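Local coordinates for conserved hypothetical alanine and leucine RICH protein (Mycobacterium tuberculosis, PDB 2WAM), which is of unknown function but belongs to the PAC2 family and represents a duplicated gene family of actinobacteria, at residues L68-E73 / R173-L178; L93-V98 / S132-R137; S211-P216 / E334-L339. One frame throughout, in Å; residues are numbered along the deposited sequence.

Contact 1. Residues L68-E73 / R173-L178; sequences LVHALE and RQTIGL
The imidazole ring of His70 is covered on one face by Gly177 CA, set off toward the rim and 3.5 Å from the ring centroid, in a CH-pi contact. A chi1 of 52° puts CG between the backbone N and the carbonyl carbon and leans the ring across the neighbouring strand. His70 CD2 meets Thr175 CG2 (3.4 Å), the two side chains crossing nearly at right angles. In the ring plane a water links His70 NE2 to Thr175 O, while ND1 is bonded to Ser220 OG, so both ring nitrogens have partners that help fix its rotation. Strands 67-73 and 174-183 are parallel neighbours inside the large mixed sheet, where the backbone of 68-73 also bonds strand 143-148. Four N-H to O=C bonds join the pair, from Leu68 N to Gln174 O (2.8 Å), Ile176 N to Leu68 O, His70 N to Ile176 O and Leu178 N to His70 O (3.1 Å). On the opposite face Val69 CG1 lies 4.2 Å from Leu178 CG, and both side chains touch Val261 of helix 251-265. Further along, Leu178 CD1 reaches Ala71 CB at 4.1 Å, and both side chains rest on Ile82 of helix 81-92.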
ATOM      1  N   LEU A  68       8.461   1.658 -30.665  1.00 41.88           N
ATOM      2  CA  LEU A  68       8.580   2.466 -29.464  1.00 35.38           C
ATOM      3  C   LEU A  68       9.861   3.278 -29.545  1.00 36.86           C
ATOM      4  O   LEU A  68      10.941   2.715 -29.679  1.00 35.71           O
ATOM      5  CB  LEU A  68       8.603   1.596 -28.203  1.00 38.46           C
ATOM      6  CG  LEU A  68       9.003   2.326 -26.909  1.00 32.31           C
ATOM      7  CD1 LEU A  68       8.060   3.495 -26.597  1.00 20.97           C
ATOM      8  CD2 LEU A  68       9.065   1.369 -25.735  1.00 24.31           C
ATOM      9  N   VAL A  69       9.729   4.598 -29.464  1.00 33.69           N
ATOM     10  CA  VAL A  69      10.874   5.500 -29.430  1.00 30.75           C
ATOM     11  C   VAL A  69      11.016   6.037 -28.015  1.00 26.94           C
ATOM     12  O   VAL A  69      10.035   6.497 -27.438  1.00 35.34           O
ATOM     13  CB  VAL A  69      10.673   6.709 -30.382  1.00 23.93           C
ATOM     14  CG1 VAL A  69      11.881   7.604 -30.353  1.00 20.25           C
ATOM     15  CG2 VAL A  69      10.380   6.245 -31.795  1.00 22.37           C
ATOM     16  N   HIS A  70      12.219   5.976 -27.449  1.00 23.35           N
ATOM     17  CA  HIS A  70      12.473   6.587 -26.136  1.00 28.86           C
ATOM     18  C   HIS A  70      13.489   7.724 -26.205  1.00 33.08           C
ATOM     19  O   HIS A  70      14.575   7.589 -26.788  1.00 31.97           O
ATOM     20  CB  HIS A  70      12.819   5.557 -25.026  1.00 20.25           C
ATOM     21  CG  HIS A  70      13.927   4.604 -25.368  1.00 25.90           C
ATOM     22  ND1 HIS A  70      15.146   4.617 -24.721  1.00 28.21           N
ATOM     23  CD2 HIS A  70      13.986   3.577 -26.251  1.00 33.70           C
ATOM     24  CE1 HIS A  70      15.911   3.651 -25.201  1.00 26.97           C
ATOM     25  NE2 HIS A  70      15.232   3.005 -26.132  1.00 26.81           N
ATOM     26  N   ALA A  71      13.105   8.849 -25.604  1.00 25.76           N
ATOM     27  CA  ALA A  71      13.911  10.066 -25.616  1.00 27.42           C
ATOM     28  C   ALA A  71      13.919  10.722 -24.245  1.00 29.89           C
ATOM     29  O   ALA A  71      12.980  11.424 -23.884  1.00 32.86           O
ATOM     30  CB  ALA A  71      13.373  11.038 -26.661  1.00 24.19           C
ATOM     31  N   LEU A  72      14.995  10.504 -23.493  1.00 30.21           N
ATOM     32  CA  LEU A  72      15.083  10.966 -22.113  1.00 25.02           C
ATOM     33  C   LEU A  72      16.227  11.965 -21.885  1.00 30.80           C
ATOM     34  O   LEU A  72      17.345  11.783 -22.368  1.00 35.23           O
ATOM     35  CB  LEU A  72      15.182   9.766 -21.153  1.00 26.80           C
ATOM     36  CG  LEU A  72      14.085   8.694 -21.276  1.00 25.64           C
ATOM     37  CD1 LEU A  72      14.324   7.533 -20.331  1.00 19.47           C
ATOM     38  CD2 LEU A  72      12.708   9.296 -21.038  1.00 23.56           C
ATOM     39  N   GLU A  73      15.932  13.025 -21.143  1.00 34.17           N
ATOM     40  CA  GLU A  73      16.894  14.090 -20.898  1.00 31.42           C
ATOM     41  C   GLU A  73      17.474  13.986 -19.500  1.00 29.91           C
ATOM     42  O   GLU A  73      16.769  13.643 -18.560  1.00 34.65           O
ATOM     43  CB  GLU A  73      16.222  15.448 -21.043  1.00 28.48           C
ATOM     44  CG  GLU A  73      15.216  15.525 -22.159  1.00 38.85           C
ATOM     45  CD  GLU A  73      14.341  16.752 -22.045  1.00 52.56           C
ATOM     46  OE1 GLU A  73      14.784  17.739 -21.414  1.00 60.99           O
ATOM     47  OE2 GLU A  73      13.219  16.726 -22.585  1.00 53.96           O
ATOM     48  N   ARG A 173       7.077  -3.871 -31.408  1.00 32.27           N
ATOM     49  CA  ARG A 173       7.855  -4.794 -32.228  1.00 45.43           C
ATOM     50  C   ARG A 173       9.326  -4.383 -32.353  1.00 40.51           C
ATOM     51  O   ARG A 173      10.157  -5.138 -32.860  1.00 38.38           O
ATOM     52  CB  ARG A 173       7.232  -4.909 -33.620  1.00 41.72           C
ATOM     53  CG  ARG A 173       7.454  -3.678 -34.479  1.00 36.38           C
ATOM     54  CD  ARG A 173       6.813  -3.802 -35.849  1.00 32.42           C
ATOM     55  NE  ARG A 173       6.862  -2.538 -36.589  1.00 33.59           N
ATOM     56  CZ  ARG A 173       7.949  -2.096 -37.210  1.00 37.44           C
ATOM     57  NH1 ARG A 173       9.077  -2.808 -37.178  1.00 41.42           N
ATOM     58  NH2 ARG A 173       7.916  -0.947 -37.859  1.00 34.97           N
ATOM     59  N   GLN A 174       9.636  -3.186 -31.876  1.00 33.57           N
ATOM     60  CA  GLN A 174      10.967  -2.609 -32.021  1.00 30.80           C
ATOM     61  C   GLN A 174      11.084  -1.382 -31.121  1.00 28.70           C
ATOM     62  O   GLN A 174      10.181  -0.550 -31.079  1.00 31.85           O
ATOM     63  CB  GLN A 174      11.206  -2.207 -33.471  1.00 26.78           C
ATOM     64  CG  GLN A 174      12.569  -1.616 -33.746  1.00 34.34           C
ATOM     65  CD  GLN A 174      12.755  -1.272 -35.219  1.00 46.02           C
ATOM     66  OE1 GLN A 174      12.304  -0.226 -35.683  1.00 49.14           O
ATOM     67  NE2 GLN A 174      13.434  -2.148 -35.955  1.00 42.45           N
ATOM     68  N   THR A 175      12.194  -1.279 -30.401  1.00 30.16           N
ATOM     69  CA  THR A 175      12.420  -0.177 -29.484  1.00 34.91           C
ATOM     70  C   THR A 175      13.656   0.606 -29.900  1.00 40.55           C
ATOM     71  O   THR A 175      14.756   0.067 -29.920  1.00 43.61           O
ATOM     72  CB  THR A 175      12.582  -0.677 -28.036  1.00 32.54           C
ATOM     73  OG1 THR A 175      11.398  -1.375 -27.646  1.00 33.83           O
ATOM     74  CG2 THR A 175      12.796   0.493 -27.089  1.00 24.98           C
ATOM     75  N   ILE A 176      13.455   1.879 -30.231  1.00 40.35           N
ATOM     76  CA  ILE A 176      14.516   2.746 -30.739  1.00 33.09           C
ATOM     77  C   ILE A 176      14.874   3.833 -29.724  1.00 35.58           C
ATOM     78  O   ILE A 176      14.031   4.653 -29.373  1.00 34.57           O
ATOM     79  CB  ILE A 176      14.086   3.454 -32.045  1.00 26.94           C
ATOM     80  CG1 ILE A 176      13.524   2.458 -33.049  1.00 30.86           C
ATOM     81  CG2 ILE A 176      15.236   4.240 -32.646  1.00 26.91           C
ATOM     82  CD1 ILE A 176      13.180   3.071 -34.370  1.00 25.68           C
ATOM     83  N   GLY A 177      16.131   3.850 -29.279  1.00 29.56           N
ATOM     84  CA  GLY A 177      16.588   4.857 -28.343  1.00 27.53           C
ATOM     85  C   GLY A 177      17.353   6.024 -28.955  1.00 33.13           C
ATOM     86  O   GLY A 177      18.099   5.874 -29.931  1.00 26.24           O
ATOM     87  N   LEU A 178      17.176   7.200 -28.365  1.00 26.15           N
ATOM     88  CA  LEU A 178      17.897   8.376 -28.819  1.00 28.19           C
ATOM     89  C   LEU A 178      19.001   8.785 -27.844  1.00 33.57           C
ATOM     90  O   LEU A 178      18.829   8.715 -26.625  1.00 26.11           O
ATOM     91  CB  LEU A 178      16.936   9.539 -29.041  1.00 32.22           C
ATOM     92  CG  LEU A 178      15.739   9.271 -29.950  1.00 32.02           C
ATOM     93  CD1 LEU A 178      15.086  10.596 -30.371  1.00 28.60           C
ATOM     94  CD2 LEU A 178      16.171   8.451 -31.150  1.00 22.80           C
TER
HETATM   95  O   HOH W   1      16.406   0.954 -27.566  1.00 32.95           O
HETATM   96  O   HOH W   2      17.123   8.906 -24.460  1.00 25.52           O

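Contact 2. Residues L93-V98 / S132-R137; sequences LDTELV and SLYALR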
ATOM      1  N   LEU A  93       2.938  15.996 -35.077  1.00 35.25           N
ATOM      2  CA  LEU A  93       2.043  14.858 -35.308  1.00 23.28           C
ATOM      3  C   LEU A  93       0.925  14.749 -34.277  1.00 31.76           C
ATOM      4  O   LEU A  93       1.048  15.267 -33.167  1.00 41.79           O
ATOM      5  CB  LEU A  93       2.848  13.572 -35.322  1.00 22.45           C
ATOM      6  CG  LEU A  93       3.788  13.442 -36.519  1.00 30.67           C
ATOM      7  CD1 LEU A  93       4.725  12.296 -36.285  1.00 19.76           C
ATOM      8  CD2 LEU A  93       3.014  13.268 -37.841  1.00 27.87           C
ATOM      9  N   ASP A  94      -0.170  14.090 -34.651  1.00 32.64           N
ATOM     10  CA  ASP A  94      -1.273  13.845 -33.720  1.00 36.85           C
ATOM     11  C   ASP A  94      -0.776  13.053 -32.515  1.00 36.23           C
ATOM     12  O   ASP A  94      -0.223  11.968 -32.665  1.00 37.66           O
ATOM     13  CB  ASP A  94      -2.416  13.088 -34.406  1.00 46.27           C
ATOM     14  CG  ASP A  94      -3.306  13.997 -35.261  1.00 58.05           C
ATOM     15  OD1 ASP A  94      -3.082  15.231 -35.257  1.00 58.88           O
ATOM     16  OD2 ASP A  94      -4.232  13.473 -35.940  1.00 54.79           O
ATOM     17  N   THR A  95      -0.984  13.590 -31.320  1.00 35.28           N
ATOM     18  CA  THR A  95      -0.420  12.998 -30.107  1.00 30.97           C
ATOM     19  C   THR A  95      -1.472  12.705 -29.051  1.00 29.71           C
ATOM     20  O   THR A  95      -2.257  13.580 -28.692  1.00 39.22           O
ATOM     21  CB  THR A  95       0.602  13.945 -29.465  1.00 37.10           C
ATOM     22  OG1 THR A  95       1.729  14.103 -30.334  1.00 41.51           O
ATOM     23  CG2 THR A  95       1.068  13.387 -28.147  1.00 39.05           C
ATOM     24  N   GLU A  96      -1.481  11.478 -28.547  1.00 31.88           N
ATOM     25  CA  GLU A  96      -2.355  11.101 -27.436  1.00 31.67           C
ATOM     26  C   GLU A  96      -1.536  10.582 -26.263  1.00 35.43           C
ATOM     27  O   GLU A  96      -0.593   9.815 -26.442  1.00 45.47           O
ATOM     28  CB  GLU A  96      -3.334  10.012 -27.859  1.00 40.34           C
ATOM     29  CG  GLU A  96      -4.677  10.503 -28.348  1.00 61.37           C
ATOM     30  CD  GLU A  96      -5.630   9.343 -28.614  1.00 88.11           C
ATOM     31  OE1 GLU A  96      -5.941   9.091 -29.798  1.00 95.69           O
ATOM     32  OE2 GLU A  96      -6.049   8.669 -27.641  1.00 94.87           O
ATOM     33  N   LEU A  97      -1.907  10.984 -25.056  1.00 35.68           N
ATOM     34  CA  LEU A  97      -1.267  10.440 -23.861  1.00 25.51           C
ATOM     35  C   LEU A  97      -1.713   8.994 -23.609  1.00 33.27           C
ATOM     36  O   LEU A  97      -2.903   8.662 -23.673  1.00 32.68           O
ATOM     37  CB  LEU A  97      -1.583  11.306 -22.652  1.00 24.59           C
ATOM     38  CG  LEU A  97      -0.879  10.942 -21.351  1.00 35.41           C
ATOM     39  CD1 LEU A  97       0.602  11.269 -21.443  1.00 36.46           C
ATOM     40  CD2 LEU A  97      -1.526  11.711 -20.235  1.00 24.96           C
ATOM     41  N   VAL A  98      -0.748   8.125 -23.344  1.00 29.01           N
ATOM     42  CA  VAL A  98      -1.064   6.749 -23.018  1.00 28.80           C
ATOM     43  C   VAL A  98      -0.827   6.510 -21.534  1.00 32.94           C
ATOM     44  O   VAL A  98      -1.651   5.895 -20.874  1.00 30.95           O
ATOM     45  CB  VAL A  98      -0.249   5.751 -23.869  1.00 32.53           C
ATOM     46  CG1 VAL A  98      -0.414   4.303 -23.333  1.00 21.68           C
ATOM     47  CG2 VAL A  98      -0.653   5.872 -25.333  1.00 21.16           C
ATOM     48  N   SER A 132       6.416  10.862 -19.794  1.00 22.70           N
ATOM     49  CA  SER A 132       5.184  10.335 -20.381  1.00 25.35           C
ATOM     50  C   SER A 132       5.361   9.329 -21.526  1.00 32.95           C
ATOM     51  O   SER A 132       6.355   9.345 -22.256  1.00 34.27           O
ATOM     52  CB  SER A 132       4.285  11.491 -20.823  1.00 22.08           C
ATOM     53  OG  SER A 132       3.792  12.211 -19.697  1.00 36.42           O
ATOM     54  N   LEU A 133       4.386   8.438 -21.661  1.00 33.92           N
ATOM     55  CA  LEU A 133       4.317   7.561 -22.819  1.00 26.45           C
ATOM     56  C   LEU A 133       3.199   8.051 -23.730  1.00 25.28           C
ATOM     57  O   LEU A 133       2.033   8.033 -23.336  1.00 31.86           O
ATOM     58  CB  LEU A 133       4.054   6.113 -22.388  1.00 29.18           C
ATOM     59  CG  LEU A 133       3.967   5.090 -23.527  1.00 23.06           C
ATOM     60  CD1 LEU A 133       5.231   5.092 -24.353  1.00 21.13           C
ATOM     61  CD2 LEU A 133       3.704   3.720 -22.990  1.00 26.58           C
ATOM     62  N   TYR A 134       3.559   8.491 -24.935  1.00 25.77           N
ATOM     63  CA  TYR A 134       2.588   8.972 -25.933  1.00 30.35           C
ATOM     64  C   TYR A 134       2.317   7.999 -27.086  1.00 26.41           C
ATOM     65  O   TYR A 134       3.186   7.222 -27.476  1.00 29.05           O
ATOM     66  CB  TYR A 134       3.067  10.283 -26.557  1.00 25.78           C
ATOM     67  CG  TYR A 134       3.253  11.407 -25.576  1.00 33.96           C
ATOM     68  CD1 TYR A 134       4.509  11.713 -25.075  1.00 33.50           C
ATOM     69  CD2 TYR A 134       2.172  12.169 -25.153  1.00 32.08           C
ATOM     70  CE1 TYR A 134       4.690  12.743 -24.179  1.00 28.02           C
ATOM     71  CE2 TYR A 134       2.343  13.198 -24.261  1.00 33.73           C
ATOM     72  CZ  TYR A 134       3.611  13.485 -23.778  1.00 34.08           C
ATOM     73  OH  TYR A 134       3.786  14.513 -22.881  1.00 42.89           O
ATOM     74  N   ALA A 135       1.103   8.064 -27.629  1.00 29.75           N
ATOM     75  CA  ALA A 135       0.771   7.440 -28.913  1.00 26.18           C
ATOM     76  C   ALA A 135       0.680   8.525 -29.975  1.00 21.77           C
ATOM     77  O   ALA A 135      -0.017   9.510 -29.795  1.00 29.61           O
ATOM     78  CB  ALA A 135      -0.536   6.690 -28.832  1.00 20.97           C
ATOM     79  N   LEU A 136       1.396   8.341 -31.073  1.00 23.35           N
ATOM     80  CA  LEU A 136       1.378   9.284 -32.178  1.00 26.18           C
ATOM     81  C   LEU A 136       1.001   8.568 -33.479  1.00 32.07           C
ATOM     82  O   LEU A 136       0.940   7.340 -33.528  1.00 37.51           O
ATOM     83  CB  LEU A 136       2.752   9.951 -32.342  1.00 19.77           C
ATOM     84  CG  LEU A 136       3.299  10.849 -31.226  1.00 30.27           C
ATOM     85  CD1 LEU A 136       3.811  10.009 -30.078  1.00 35.09           C
ATOM     86  CD2 LEU A 136       4.432  11.745 -31.745  1.00 21.47           C
ATOM     87  N   ARG A 137       0.751   9.342 -34.530  1.00 33.13           N
ATOM     88  CA  ARG A 137       0.578   8.788 -35.867  1.00 30.72           C
ATOM     89  C   ARG A 137       1.430   9.573 -36.843  1.00 32.92           C
ATOM     90  O   ARG A 137       1.458  10.800 -36.799  1.00 38.03           O
ATOM     91  CB  ARG A 137      -0.884   8.821 -36.308  1.00 29.59           C
ATOM     92  CG  ARG A 137      -1.865   8.378 -35.244  1.00 33.27           C
ATOM     93  CD  ARG A 137      -3.283   8.448 -35.755  1.00 40.06           C
ATOM     94  NE  ARG A 137      -3.662   7.194 -36.387  1.00 56.09           N
ATOM     95  CZ  ARG A 137      -4.476   7.103 -37.429  1.00 64.61           C
ATOM     96  NH1 ARG A 137      -4.986   8.203 -37.974  1.00 73.30           N
ATOM     97  NH2 ARG A 137      -4.766   5.913 -37.933  1.00 58.08           N
TER
HETATM   98  O   HOH W   3      -0.400  12.697 -37.154  1.00 41.76           O
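Glu96 and Ala135 face each other as an antiparallel hydrogen-bonded pair, with Glu96 N to Ala135 O at 2.8 Å and Ala135 N to Glu96 O at 2.7 Å. A third main-chain bond, from Val98 N to Leu133 O (2.8 Å), continues the ladder. At the other end it slackens: Arg137 N to Asp94 O is weak, and a water accepting from Asp94 N and donating to Arg137 O spans the gap beyond it.

The contacts with the Tyr134 ring lie on the face carrying Thr95, Leu97, Tyr134 and Leu136. Thr95 CG2 slants against Tyr134 CD2 at 3.4 Å, and Leu97 CD1 touches Tyr134 CE2 at 3.8 Å, so two branches flank the part of the ring nearer strand 94-101. Thr95 and Leu136 lie side by side, OG1 against CG. On the other face Val98 CG2 packs on Ala135 CB at 3.6 Å; with chi1 at 170°, CG1 is anti to the backbone N and lies alongside Leu133 CD2.

Among the polar side-chain atoms, Thr95 OG1 donates to Leu93 O from well above the carbonyl plane, so the hydroxyl turns back on its own chain while the methyl is left for Tyr134. Tyr134 OH is bonded to Glu130 OE1. Asp94 and Arg137 carry opposite charges, but their ends do not meet.

Leu136 is backed by Leu89 of helix 81-92 and by Phe144 and Leu146 of strand 143-148, and Pro56 lies on Glu96 and Ala135. The pair is thus an antiparallel ladder toward one side of the mixed sheet, joining strand 131-137 to strand 94-101, which follows helix 81-92 closely in the chain.

Contact 3. Residues S211-P216 / E334-L339; sequences SEIQVP and EFERFL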
ATOM      1  N   SER A 211      35.349  -0.836 -29.810  1.00 75.44           N
ATOM      2  CA  SER A 211      35.574  -2.173 -29.275  1.00 72.68           C
ATOM      3  C   SER A 211      35.052  -2.186 -27.853  1.00 77.82           C
ATOM      4  O   SER A 211      34.249  -1.333 -27.495  1.00 92.36           O
ATOM      5  CB  SER A 211      37.051  -2.523 -29.310  1.00 75.73           C
ATOM      6  OG  SER A 211      37.466  -2.715 -30.651  1.00 80.02           O
ATOM      7  N   GLU A 212      35.500  -3.122 -27.027  1.00 68.68           N
ATOM      8  CA  GLU A 212      34.955  -3.203 -25.671  1.00 71.52           C
ATOM      9  C   GLU A 212      35.227  -1.951 -24.821  1.00 70.14           C
ATOM     10  O   GLU A 212      36.361  -1.492 -24.711  1.00 70.61           O
ATOM     11  CB  GLU A 212      35.447  -4.457 -24.954  1.00 73.41           C
ATOM     12  CG  GLU A 212      34.568  -4.869 -23.788  1.00 78.59           C
ATOM     13  CD  GLU A 212      34.958  -6.222 -23.226  1.00 92.31           C
ATOM     14  OE1 GLU A 212      36.124  -6.374 -22.799  1.00 96.68           O
ATOM     15  OE2 GLU A 212      34.102  -7.135 -23.209  1.00 95.01           O
ATOM     16  N   ILE A 213      34.166  -1.401 -24.233  1.00 68.51           N
ATOM     17  CA  ILE A 213      34.268  -0.256 -23.325  1.00 58.80           C
ATOM     18  C   ILE A 213      33.271  -0.341 -22.168  1.00 58.20           C
ATOM     19  O   ILE A 213      32.247  -1.026 -22.256  1.00 63.99           O
ATOM     20  CB  ILE A 213      34.043   1.084 -24.045  1.00 51.16           C
ATOM     21  CG1 ILE A 213      32.684   1.093 -24.739  1.00 45.03           C
ATOM     22  CG2 ILE A 213      35.151   1.355 -25.044  1.00 59.09           C
ATOM     23  CD1 ILE A 213      32.368   2.409 -25.413  1.00 42.71           C
ATOM     24  N   GLN A 214      33.594   0.351 -21.080  1.00 51.09           N
ATOM     25  CA  GLN A 214      32.713   0.486 -19.929  1.00 45.53           C
ATOM     26  C   GLN A 214      32.263   1.937 -19.889  1.00 50.89           C
ATOM     27  O   GLN A 214      33.087   2.843 -19.779  1.00 52.08           O
ATOM     28  CB  GLN A 214      33.461   0.172 -18.632  1.00 50.06           C
ATOM     29  CG  GLN A 214      34.235  -1.136 -18.615  1.00 64.43           C
ATOM     30  CD  GLN A 214      33.456  -2.271 -17.978  1.00 82.98           C
ATOM     31  OE1 GLN A 214      32.865  -3.096 -18.674  1.00 95.95           O
ATOM     32  NE2 GLN A 214      33.444  -2.315 -16.645  1.00 80.91           N
ATOM     33  N   VAL A 215      30.964   2.169 -19.998  1.00 49.54           N
ATOM     34  CA  VAL A 215      30.444   3.529 -19.906  1.00 50.23           C
ATOM     35  C   VAL A 215      29.423   3.628 -18.788  1.00 45.24           C
ATOM     36  O   VAL A 215      28.746   2.650 -18.487  1.00 47.73           O
ATOM     37  CB  VAL A 215      29.804   3.977 -21.230  1.00 56.88           C
ATOM     38  CG1 VAL A 215      30.851   3.997 -22.327  1.00 66.49           C
ATOM     39  CG2 VAL A 215      28.656   3.062 -21.609  1.00 45.10           C
ATOM     40  N   PRO A 216      29.331   4.798 -18.143  1.00 45.83           N
ATOM     41  CA  PRO A 216      28.243   5.003 -17.185  1.00 46.18           C
ATOM     42  C   PRO A 216      26.902   4.667 -17.829  1.00 41.83           C
ATOM     43  O   PRO A 216      26.651   5.062 -18.963  1.00 42.10           O
ATOM     44  CB  PRO A 216      28.334   6.509 -16.864  1.00 40.99           C
ATOM     45  CG  PRO A 216      29.283   7.071 -17.887  1.00 47.74           C
ATOM     46  CD  PRO A 216      30.231   5.957 -18.164  1.00 47.64           C
ATOM     47  N   GLU A 334      37.344   8.607 -27.124  1.00 96.14           N
ATOM     48  CA  GLU A 334      36.614   9.874 -27.151  1.00 93.56           C
ATOM     49  C   GLU A 334      35.194   9.657 -26.643  1.00 90.51           C
ATOM     50  O   GLU A 334      34.716  10.380 -25.769  1.00 89.20           O
ATOM     51  CB  GLU A 334      36.577  10.473 -28.561  1.00 86.61           C
ATOM     52  CG  GLU A 334      37.555  11.621 -28.794  1.00 87.13           C
ATOM     53  CD  GLU A 334      37.399  12.257 -30.175  1.00 86.76           C
ATOM     54  OE1 GLU A 334      36.319  12.826 -30.466  1.00 63.23           O
ATOM     55  OE2 GLU A 334      38.367  12.192 -30.970  1.00 95.76           O
ATOM     56  N   PHE A 335      34.526   8.651 -27.193  1.00 86.34           N
ATOM     57  CA  PHE A 335      33.185   8.300 -26.753  1.00 90.19           C
ATOM     58  C   PHE A 335      33.122   8.135 -25.221  1.00 97.49           C
ATOM     59  O   PHE A 335      32.215   8.660 -24.575  1.00 97.48           O
ATOM     60  CB  PHE A 335      32.718   7.035 -27.474  1.00 86.62           C
ATOM     61  CG  PHE A 335      31.245   6.770 -27.357  1.00 81.30           C
ATOM     62  CD1 PHE A 335      30.357   7.309 -28.276  1.00 80.42           C
ATOM     63  CD2 PHE A 335      30.748   5.968 -26.338  1.00 79.56           C
ATOM     64  CE1 PHE A 335      28.998   7.061 -28.177  1.00 78.01           C
ATOM     65  CE2 PHE A 335      29.390   5.714 -26.232  1.00 80.78           C
ATOM     66  CZ  PHE A 335      28.513   6.262 -27.153  1.00 79.29           C
ATOM     67  N   GLU A 336      34.093   7.422 -24.649  1.00102.01           N
ATOM     68  CA  GLU A 336      34.156   7.188 -23.200  1.00101.52           C
ATOM     69  C   GLU A 336      34.404   8.459 -22.386  1.00102.66           C
ATOM     70  O   GLU A 336      33.705   8.730 -21.409  1.00100.85           O
ATOM     71  CB  GLU A 336      35.263   6.187 -22.867  1.00105.57           C
ATOM     72  CG  GLU A 336      34.844   4.734 -22.801  1.00109.57           C
ATOM     73  CD  GLU A 336      35.991   3.830 -22.368  1.00113.58           C
ATOM     74  OE1 GLU A 336      37.166   4.229 -22.537  1.00112.49           O
ATOM     75  OE2 GLU A 336      35.721   2.722 -21.854  1.00113.42           O
ATOM     76  N   ARG A 337      35.423   9.219 -22.777  1.00105.44           N
ATOM     77  CA  ARG A 337      35.843  10.404 -22.031  1.00102.13           C
ATOM     78  C   ARG A 337      34.767  11.482 -22.030  1.00 95.71           C
ATOM     79  O   ARG A 337      34.554  12.155 -21.021  1.00 88.31           O
ATOM     80  CB  ARG A 337      37.149  10.959 -22.611  1.00 98.72           C
ATOM     81  CG  ARG A 337      37.619  12.249 -21.973  1.00 97.77           C
ATOM     82  CD  ARG A 337      39.004  12.621 -22.468  1.00106.89           C
ATOM     83  NE  ARG A 337      39.382  13.975 -22.069  1.00117.86           N
ATOM     84  CZ  ARG A 337      40.613  14.475 -22.174  1.00123.47           C
ATOM     85  NH1 ARG A 337      41.598  13.732 -22.661  1.00126.74           N
ATOM     86  NH2 ARG A 337      40.859  15.720 -21.787  1.00120.52           N
ATOM     87  N   PHE A 338      34.095  11.628 -23.171  1.00 96.73           N
ATOM     88  CA  PHE A 338      33.065  12.646 -23.369  1.00 93.37           C
ATOM     89  C   PHE A 338      31.722  12.276 -22.743  1.00 87.41           C
ATOM     90  O   PHE A 338      31.076  13.116 -22.118  1.00 88.59           O
ATOM     91  CB  PHE A 338      32.863  12.921 -24.860  1.00 94.21           C
ATOM     92  CG  PHE A 338      33.833  13.913 -25.438  1.00 99.30           C
ATOM     93  CD1 PHE A 338      34.682  13.550 -26.473  1.00102.25           C
ATOM     94  CD2 PHE A 338      33.888  15.213 -24.954  1.00 99.78           C
ATOM     95  CE1 PHE A 338      35.567  14.462 -27.013  1.00108.87           C
ATOM     96  CE2 PHE A 338      34.770  16.127 -25.489  1.00103.41           C
ATOM     97  CZ  PHE A 338      35.612  15.753 -26.521  1.00109.24           C
ATOM     98  N   LEU A 339      31.297  11.027 -22.929  1.00 78.96           N
ATOM     99  CA  LEU A 339      30.028  10.559 -22.375  1.00 70.38           C
ATOM    100  C   LEU A 339      30.067  10.515 -20.843  1.00 71.80           C
ATOM    101  O   LEU A 339      29.125  10.943 -20.183  1.00 71.39           O
ATOM    102  CB  LEU A 339      29.659   9.181 -22.934  1.00 60.23           C
ATOM    103  CG  LEU A 339      28.211   8.735 -22.702  1.00 60.52           C
ATOM    104  CD1 LEU A 339      27.286   9.304 -23.764  1.00 53.53           C
ATOM    105  CD2 LEU A 339      28.093   7.219 -22.663  1.00 68.28           C
TER
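Ile213 and Val215 point toward helix 333-343, and their branched side chains form the buried half of the contact. Ile213 CD1 meets Phe335 CD2 at 4.0 Å, the two side chains crossing nearly at right angles and the methyl coming obliquely to the ring. The chi1 of Ile213, 57°, sets CG1 between the backbone N and the carbonyl carbon, which sends CD1 on to the phenyl group. Val215 CG1 approaches the edge of the same ring, close to its plane, and Val215 CB rests against Leu339 CD2 at 3.9 Å. Phe335 and Leu339, one helical turn apart, therefore make a ridge under the two strand residues. Behind it, Phe335 packs on Val181 of strand 174-183 and Leu339 on Phe75.

The more open side is held by Glu336. Its chain runs out extended beyond CG and slides past Ile213 in the opposite direction, so that its carboxylate lies over the backbone of the strand. Glu336 OE2 accepts a bond from Gln214 N (3.3 Å, with a bent 143° angle at the hydrogen), met nearly along the C-O axis, and it also lies near Ile213 CB. Gln214 turns the end of its own side chain away from the helix, and its OE1 is bonded to Thr117 OG1 of the second subunit.

Residues 213-216 also pair in an antiparallel ladder with a strand of that subunit, so helix 333-343 backs a strand that forms a sheet with the second subunit across the interface. Ile213 and Val215 bury apolar surface against Phe335 and Leu339; this packing is joined by the extended Glu336 chain, whose methylene CG and carboxylate lie along Ile213, and one bent N-H to carboxylate bond adds a polar hold at the more open side.

From the N terminus, strand 67-73 is the first segment of the three contacts to appear. Before its partner is met, helix 81-92 leads into strand 94-101, and contact 2 opens and closes when 132-137 returns beside 93-98. Only later does 173-178 close contact 1, so contact 2 is enclosed within that larger loop. Strand 143-148 lies between the two pairs in one sheet, and they touch through Leu68 CD1 and Leu133 CD1, 3.9 Å apart. Contact 3 follows in series: 211-216 opens it and the C-terminal helix closes it, with centres about 21 Å from contact 1 and 33 Å from contact 2. It ties the chain's end to a strand at the subunit interface.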